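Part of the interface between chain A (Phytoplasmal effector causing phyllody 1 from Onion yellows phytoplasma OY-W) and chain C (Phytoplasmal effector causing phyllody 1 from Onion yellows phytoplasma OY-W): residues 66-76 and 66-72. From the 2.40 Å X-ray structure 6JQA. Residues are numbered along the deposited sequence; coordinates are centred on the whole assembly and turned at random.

Chain A (66-76) ENLIHNQKEQL
Chain C, residues 66-72: ENLIHNQ

When two copies of one helix pack antiparallel, residues near the point of closest approach meet their own counterparts, and the contacts repeat in pairs. The two stretches of this effector illustrate the principle, including the way such a pairing can depart from exact symmetry. Both are helical throughout, with phi near -65° and psi near -40°, and both belong to helices that extend beyond the stretches in each direction. Successive i to i+4 bonds hold the backbones, as in Asn71(C) N to Asn67(C) O at 2.8 Å and Asn71(A) N to Asn67(A) O at 2.7 Å. The axes approach to 9.9 Å and run at 166°. The register is reciprocal: the CA atoms of Leu68(A) and Asn71(C) lie 6.7 Å apart, as do those of Asn71(A) and Leu68(C).

Along chain C, Glu66(C) lies out of reach, and contact begins at Asn67(C). Its CA-to-CB bond points toward chain A, with chi1 m at -81° and chi2 at -32°, and it faces the side chain of Asn71(A). One residue on, Leu68(C) starts sideways, but its t,p rotamer carries the end of the side chain nearer to chain A, and 74 Å² of it is covered. Its CD1 meets Leu68(A) CD1 at 3.8 Å, an apolar contact between like residues that are both t,p. Its CD2 also lies 3.9 Å from OE1 of Gln75(A), whose chi1 of -98° falls between wells and whose chi2 is t.

The helical turn then carries Ile69(C) (chi1 m, chi2 t) out of reach. His70(C), chi1 t and chi2 -104°, points sideways; its end comes nearer, but its CE1 stops 5.8 Å short of Asn67(A) OD1.

Asn71(C) returns to the interface, its CA-to-CB bond toward chain A, with chi1 m at -80° and chi2 at 146°. Its ND2 donates a weak hydrogen bond to Asn67(A) OD1, 3.2 Å long but bent to 125° at the hydrogen; Asn67(A) is m at -54°, with chi2 154°, so the two copies of Asn67 differ by 27° in chi1. The OD1 of Asn71(C) sits 3.1 Å from Asn67(A) CB. That same oxygen is modelled 2.6 Å from Asn71(A) OD1, where the amide of Asn71(A) (chi1 m, -56°) is probably turned over. Gln72(C), m,t with chi3 -19°, ends the walk with its NE2 5.9 Å from Leu68(A) CD1. In all, 308 Å² is buried, with leucine packing set beside asparagine contacts.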

ATOM      1  N   GLU A  66       3.621  -7.623 -14.200  1.00 35.97           N
ATOM      2  CA  GLU A  66       3.247  -9.018 -14.400  1.00 37.68           C
ATOM      3  C   GLU A  66       3.858  -9.912 -13.326  1.00 41.45           C
ATOM      4  O   GLU A  66       3.240 -10.905 -12.919  1.00 41.68           O
ATOM      5  CB  GLU A  66       3.678  -9.482 -15.795  1.00 42.77           C
ATOM      6  CG  GLU A  66       2.526  -9.678 -16.783  1.00 47.02           C
ATOM      7  CD  GLU A  66       2.974  -9.711 -18.233  1.00 54.04           C
ATOM      8  OE1 GLU A  66       4.181  -9.540 -18.507  1.00 56.24           O
ATOM      9  OE2 GLU A  66       2.101  -9.892 -19.106  1.00 56.32           O
ATOM     10  N   ASN A  67       5.082  -9.607 -12.882  1.00 44.71           N
ATOM     11  CA  ASN A  67       5.672 -10.365 -11.781  1.00 48.20           C
ATOM     12  C   ASN A  67       4.946 -10.069 -10.477  1.00 40.95           C
ATOM     13  O   ASN A  67       4.610 -10.982  -9.718  1.00 37.58           O
ATOM     14  CB  ASN A  67       7.156 -10.032 -11.630  1.00 59.08           C
ATOM     15  CG  ASN A  67       7.935 -10.225 -12.906  1.00 72.39           C
ATOM     16  OD1 ASN A  67       8.976  -9.593 -13.112  1.00 81.43           O
ATOM     17  ND2 ASN A  67       7.467 -11.128 -13.758  1.00 75.82           N
ATOM     18  N   LEU A  68       4.722  -8.784 -10.196  1.00 40.57           N
ATOM     19  CA  LEU A  68       4.027  -8.359  -8.987  1.00 38.68           C
ATOM     20  C   LEU A  68       2.732  -9.132  -8.793  1.00 36.25           C
ATOM     21  O   LEU A  68       2.507  -9.748  -7.748  1.00 37.49           O
ATOM     22  CB  LEU A  68       3.749  -6.858  -9.075  1.00 38.02           C
ATOM     23  CG  LEU A  68       2.816  -6.213  -8.058  1.00 36.12           C
ATOM     24  CD1 LEU A  68       3.241  -6.531  -6.657  1.00 35.60           C
ATOM     25  CD2 LEU A  68       2.785  -4.700  -8.300  1.00 36.93           C
ATOM     26  N   ILE A  69       1.856  -9.092  -9.795  1.00 33.24           N
ATOM     27  CA  ILE A  69       0.601  -9.826  -9.709  1.00 29.46           C
ATOM     28  C   ILE A  69       0.870 -11.289  -9.374  1.00 31.15           C
ATOM     29  O   ILE A  69       0.164 -11.901  -8.563  1.00 29.72           O
ATOM     30  CB  ILE A  69      -0.177  -9.687 -11.029  1.00 27.58           C
ATOM     31  CG1 ILE A  69      -0.825  -8.306 -11.145  1.00 27.02           C
ATOM     32  CG2 ILE A  69      -1.233 -10.771 -11.151  1.00 26.45           C
ATOM     33  CD1 ILE A  69      -0.791  -7.748 -12.547  1.00 28.53           C
ATOM     34  N   HIS A  70       1.897 -11.868  -9.994  1.00 35.21           N
ATOM     35  CA  HIS A  70       2.200 -13.282  -9.803  1.00 37.19           C
ATOM     36  C   HIS A  70       2.683 -13.558  -8.383  1.00 37.97           C
ATOM     37  O   HIS A  70       2.214 -14.498  -7.733  1.00 37.65           O
ATOM     38  CB  HIS A  70       3.237 -13.706 -10.846  1.00 42.78           C
ATOM     39  CG  HIS A  70       3.861 -15.038 -10.592  1.00 41.67           C
ATOM     40  ND1 HIS A  70       3.164 -16.222 -10.695  1.00 46.36           N
ATOM     41  CD2 HIS A  70       5.134 -15.376 -10.276  1.00 49.59           C
ATOM     42  CE1 HIS A  70       3.976 -17.232 -10.435  1.00 47.29           C
ATOM     43  NE2 HIS A  70       5.176 -16.744 -10.173  1.00 49.84           N
ATOM     44  N   ASN A  71       3.614 -12.745  -7.877  1.00 38.57           N
ATOM     45  CA  ASN A  71       4.088 -12.938  -6.512  1.00 40.71           C
ATOM     46  C   ASN A  71       3.000 -12.636  -5.480  1.00 37.96           C
ATOM     47  O   ASN A  71       3.061 -13.163  -4.364  1.00 35.75           O
ATOM     48  CB  ASN A  71       5.339 -12.081  -6.276  1.00 44.16           C
ATOM     49  CG  ASN A  71       6.454 -12.375  -7.278  1.00 48.65           C
ATOM     50  OD1 ASN A  71       7.290 -11.517  -7.550  1.00 49.12           O
ATOM     51  ND2 ASN A  71       6.472 -13.586  -7.825  1.00 50.92           N
ATOM     52  N   GLN A  72       1.993 -11.832  -5.838  1.00 39.52           N
ATOM     53  CA  GLN A  72       0.866 -11.584  -4.940  1.00 43.80           C
ATOM     54  C   GLN A  72      -0.193 -12.670  -5.008  1.00 57.96           C
ATOM     55  O   GLN A  72      -0.954 -12.833  -4.050  1.00 51.78           O
ATOM     56  CB  GLN A  72       0.224 -10.239  -5.257  1.00 36.32           C
ATOM     57  CG  GLN A  72       1.155  -9.096  -4.977  1.00 33.20           C
ATOM     58  CD  GLN A  72       0.560  -7.758  -5.316  1.00 30.37           C
ATOM     59  OE1 GLN A  72      -0.210  -7.643  -6.265  1.00 27.34           O
ATOM     60  NE2 GLN A  72       0.911  -6.731  -4.547  1.00 32.77           N
ATOM     61  N   LYS A  73      -0.283 -13.391  -6.127  1.00 86.22           N
ATOM     62  CA  LYS A  73      -1.037 -14.637  -6.133  1.00120.37           C
ATOM     63  C   LYS A  73      -0.396 -15.644  -5.189  1.00 83.46           C
ATOM     64  O   LYS A  73      -1.079 -16.287  -4.383  1.00 73.34           O
ATOM     65  CB  LYS A  73      -1.104 -15.194  -7.554  1.00195.44           C
ATOM     66  CG  LYS A  73      -2.253 -14.642  -8.362  1.00262.63           C
ATOM     67  CD  LYS A  73      -1.825 -14.286  -9.778  1.00313.61           C
ATOM     68  CE  LYS A  73      -2.857 -13.370 -10.427  1.00340.90           C
ATOM     69  NZ  LYS A  73      -2.858 -13.487 -11.896  1.00357.45           N
ATOM     70  N   GLU A  74       0.925 -15.789  -5.276  1.00 63.33           N
ATOM     71  CA  GLU A  74       1.631 -16.711  -4.400  1.00 49.86           C
ATOM     72  C   GLU A  74       1.513 -16.282  -2.939  1.00 40.03           C
ATOM     73  O   GLU A  74       1.180 -17.098  -2.071  1.00 39.24           O
ATOM     74  CB  GLU A  74       3.096 -16.807  -4.824  1.00 50.44           C
ATOM     75  CG  GLU A  74       3.301 -17.133  -6.308  1.00 53.45           C
ATOM     76  CD  GLU A  74       2.673 -18.460  -6.724  1.00 56.81           C
ATOM     77  OE1 GLU A  74       3.314 -19.518  -6.521  1.00 60.24           O
ATOM     78  OE2 GLU A  74       1.544 -18.453  -7.256  1.00 56.03           O
ATOM     79  N   GLN A  75       1.792 -15.005  -2.644  1.00 35.31           N
ATOM     80  CA  GLN A  75       1.581 -14.479  -1.298  1.00 35.74           C
ATOM     81  C   GLN A  75       0.198 -14.847  -0.774  1.00 34.34           C
ATOM     82  O   GLN A  75       0.047 -15.256   0.382  1.00 34.36           O
ATOM     83  CB  GLN A  75       1.742 -12.954  -1.292  1.00 38.06           C
ATOM     84  CG  GLN A  75       3.113 -12.452  -0.843  1.00 45.23           C
ATOM     85  CD  GLN A  75       3.244 -10.958  -0.984  1.00 50.62           C
ATOM     86  OE1 GLN A  75       3.336 -10.438  -2.093  1.00 51.10           O
ATOM     87  NE2 GLN A  75       3.247 -10.251   0.140  1.00 54.01           N
ATOM     88  N   LEU A  76      -0.825 -14.701  -1.617  1.00 32.06           N
ATOM     89  CA  LEU A  76      -2.194 -14.994  -1.210  1.00 30.76           C
ATOM     90  C   LEU A  76      -2.347 -16.461  -0.832  1.00 32.04           C
ATOM     91  O   LEU A  76      -2.727 -16.788   0.298  1.00 31.44           O
ATOM     92  CB  LEU A  76      -3.145 -14.616  -2.341  1.00 30.44           C
ATOM     93  CG  LEU A  76      -4.601 -15.073  -2.288  1.00 31.94           C
ATOM     94  CD1 LEU A  76      -5.263 -14.557  -1.038  1.00 31.51           C
ATOM     95  CD2 LEU A  76      -5.338 -14.580  -3.542  1.00 31.32           C
TER
ATOM     96  N   GLU C  66      11.176 -11.670  -0.439  1.00 40.30           N
ATOM     97  CA  GLU C  66      12.398 -11.435  -1.203  1.00 43.34           C
ATOM     98  C   GLU C  66      12.098 -11.087  -2.656  1.00 45.25           C
ATOM     99  O   GLU C  66      12.723 -10.184  -3.222  1.00 46.11           O
ATOM    100  CB  GLU C  66      13.302 -12.659  -1.138  1.00 46.94           C
ATOM    101  CG  GLU C  66      14.741 -12.368  -0.748  1.00 78.71           C
ATOM    102  CD  GLU C  66      15.349 -13.503   0.042  1.00 80.61           C
ATOM    103  OE1 GLU C  66      15.399 -14.634  -0.486  1.00 83.48           O
ATOM    104  OE2 GLU C  66      15.774 -13.270   1.192  1.00 79.60           O
ATOM    105  N   ASN C  67      11.176 -11.818  -3.293  1.00 46.54           N
ATOM    106  CA  ASN C  67      10.855 -11.502  -4.677  1.00 49.10           C
ATOM    107  C   ASN C  67      10.154 -10.166  -4.771  1.00 46.24           C
ATOM    108  O   ASN C  67      10.475  -9.345  -5.644  1.00 49.06           O
ATOM    109  CB  ASN C  67      10.020 -12.642  -5.274  1.00 51.83           C
ATOM    110  CG  ASN C  67      10.938 -13.809  -5.709  1.00 56.62           C
ATOM    111  OD1 ASN C  67      12.091 -13.591  -6.127  1.00 59.18           O
ATOM    112  ND2 ASN C  67      10.457 -15.030  -5.583  1.00 59.37           N
ATOM    113  N   LEU C  68       9.168  -9.921  -3.896  1.00 42.41           N
ATOM    114  CA  LEU C  68       8.512  -8.626  -3.848  1.00 40.40           C
ATOM    115  C   LEU C  68       9.539  -7.514  -3.705  1.00 39.86           C
ATOM    116  O   LEU C  68       9.343  -6.422  -4.250  1.00 40.35           O
ATOM    117  CB  LEU C  68       7.498  -8.578  -2.706  1.00 38.36           C
ATOM    118  CG  LEU C  68       6.545  -7.385  -2.624  1.00 36.50           C
ATOM    119  CD1 LEU C  68       5.637  -7.310  -3.838  1.00 39.06           C
ATOM    120  CD2 LEU C  68       5.718  -7.508  -1.341  1.00 33.82           C
ATOM    121  N   ILE C  69      10.648  -7.765  -3.004  1.00 38.87           N
ATOM    122  CA  ILE C  69      11.683  -6.747  -2.861  1.00 38.66           C
ATOM    123  C   ILE C  69      12.448  -6.569  -4.168  1.00 43.34           C
ATOM    124  O   ILE C  69      12.769  -5.441  -4.568  1.00 43.70           O
ATOM    125  CB  ILE C  69      12.619  -7.122  -1.704  1.00 38.44           C
ATOM    126  CG1 ILE C  69      11.893  -7.046  -0.359  1.00 48.07           C
ATOM    127  CG2 ILE C  69      13.834  -6.194  -1.672  1.00 39.48           C
ATOM    128  CD1 ILE C  69      12.545  -7.856   0.737  1.00 49.46           C
ATOM    129  N   HIS C  70      12.770  -7.673  -4.849  1.00 49.49           N
ATOM    130  CA  HIS C  70      13.445  -7.565  -6.139  1.00 57.01           C
ATOM    131  C   HIS C  70      12.577  -6.819  -7.147  1.00 59.03           C
ATOM    132  O   HIS C  70      13.053  -5.917  -7.846  1.00 52.33           O
ATOM    133  CB  HIS C  70      13.796  -8.953  -6.676  1.00 63.27           C
ATOM    134  CG  HIS C  70      14.204  -8.955  -8.119  1.00 72.46           C
ATOM    135  ND1 HIS C  70      13.368  -9.386  -9.128  1.00 74.02           N
ATOM    136  CD2 HIS C  70      15.359  -8.584  -8.722  1.00 74.73           C
ATOM    137  CE1 HIS C  70      13.987  -9.276 -10.289  1.00 79.87           C
ATOM    138  NE2 HIS C  70      15.196  -8.791 -10.071  1.00 79.21           N
ATOM    139  N   ASN C  71      11.299  -7.196  -7.247  1.00 61.95           N
ATOM    140  CA  ASN C  71      10.424  -6.576  -8.237  1.00 67.75           C
ATOM    141  C   ASN C  71      10.219  -5.091  -7.951  1.00 55.98           C
ATOM    142  O   ASN C  71      10.080  -4.294  -8.886  1.00 55.73           O
ATOM    143  CB  ASN C  71       9.071  -7.303  -8.289  1.00 81.34           C
ATOM    144  CG  ASN C  71       9.114  -8.584  -9.111  1.00 99.15           C
ATOM    145  OD1 ASN C  71       8.429  -9.559  -8.796  1.00102.85           O
ATOM    146  ND2 ASN C  71       9.900  -8.582 -10.174  1.00108.71           N
ATOM    147  N   GLN C  72      10.217  -4.693  -6.675  1.00 47.77           N
ATOM    148  CA  GLN C  72      10.085  -3.278  -6.333  1.00 44.34           C
ATOM    149  C   GLN C  72      11.377  -2.511  -6.555  1.00 43.37           C
ATOM    150  O   GLN C  72      11.336  -1.307  -6.832  1.00 41.47           O
ATOM    151  CB  GLN C  72       9.666  -3.118  -4.881  1.00 36.37           C
ATOM    152  CG  GLN C  72       8.245  -3.520  -4.632  1.00 35.03           C
ATOM    153  CD  GLN C  72       7.902  -3.524  -3.160  1.00 31.60           C
ATOM    154  OE1 GLN C  72       8.795  -3.561  -2.305  1.00 30.68           O
ATOM    155  NE2 GLN C  72       6.604  -3.484  -2.849  1.00 31.17           N
TER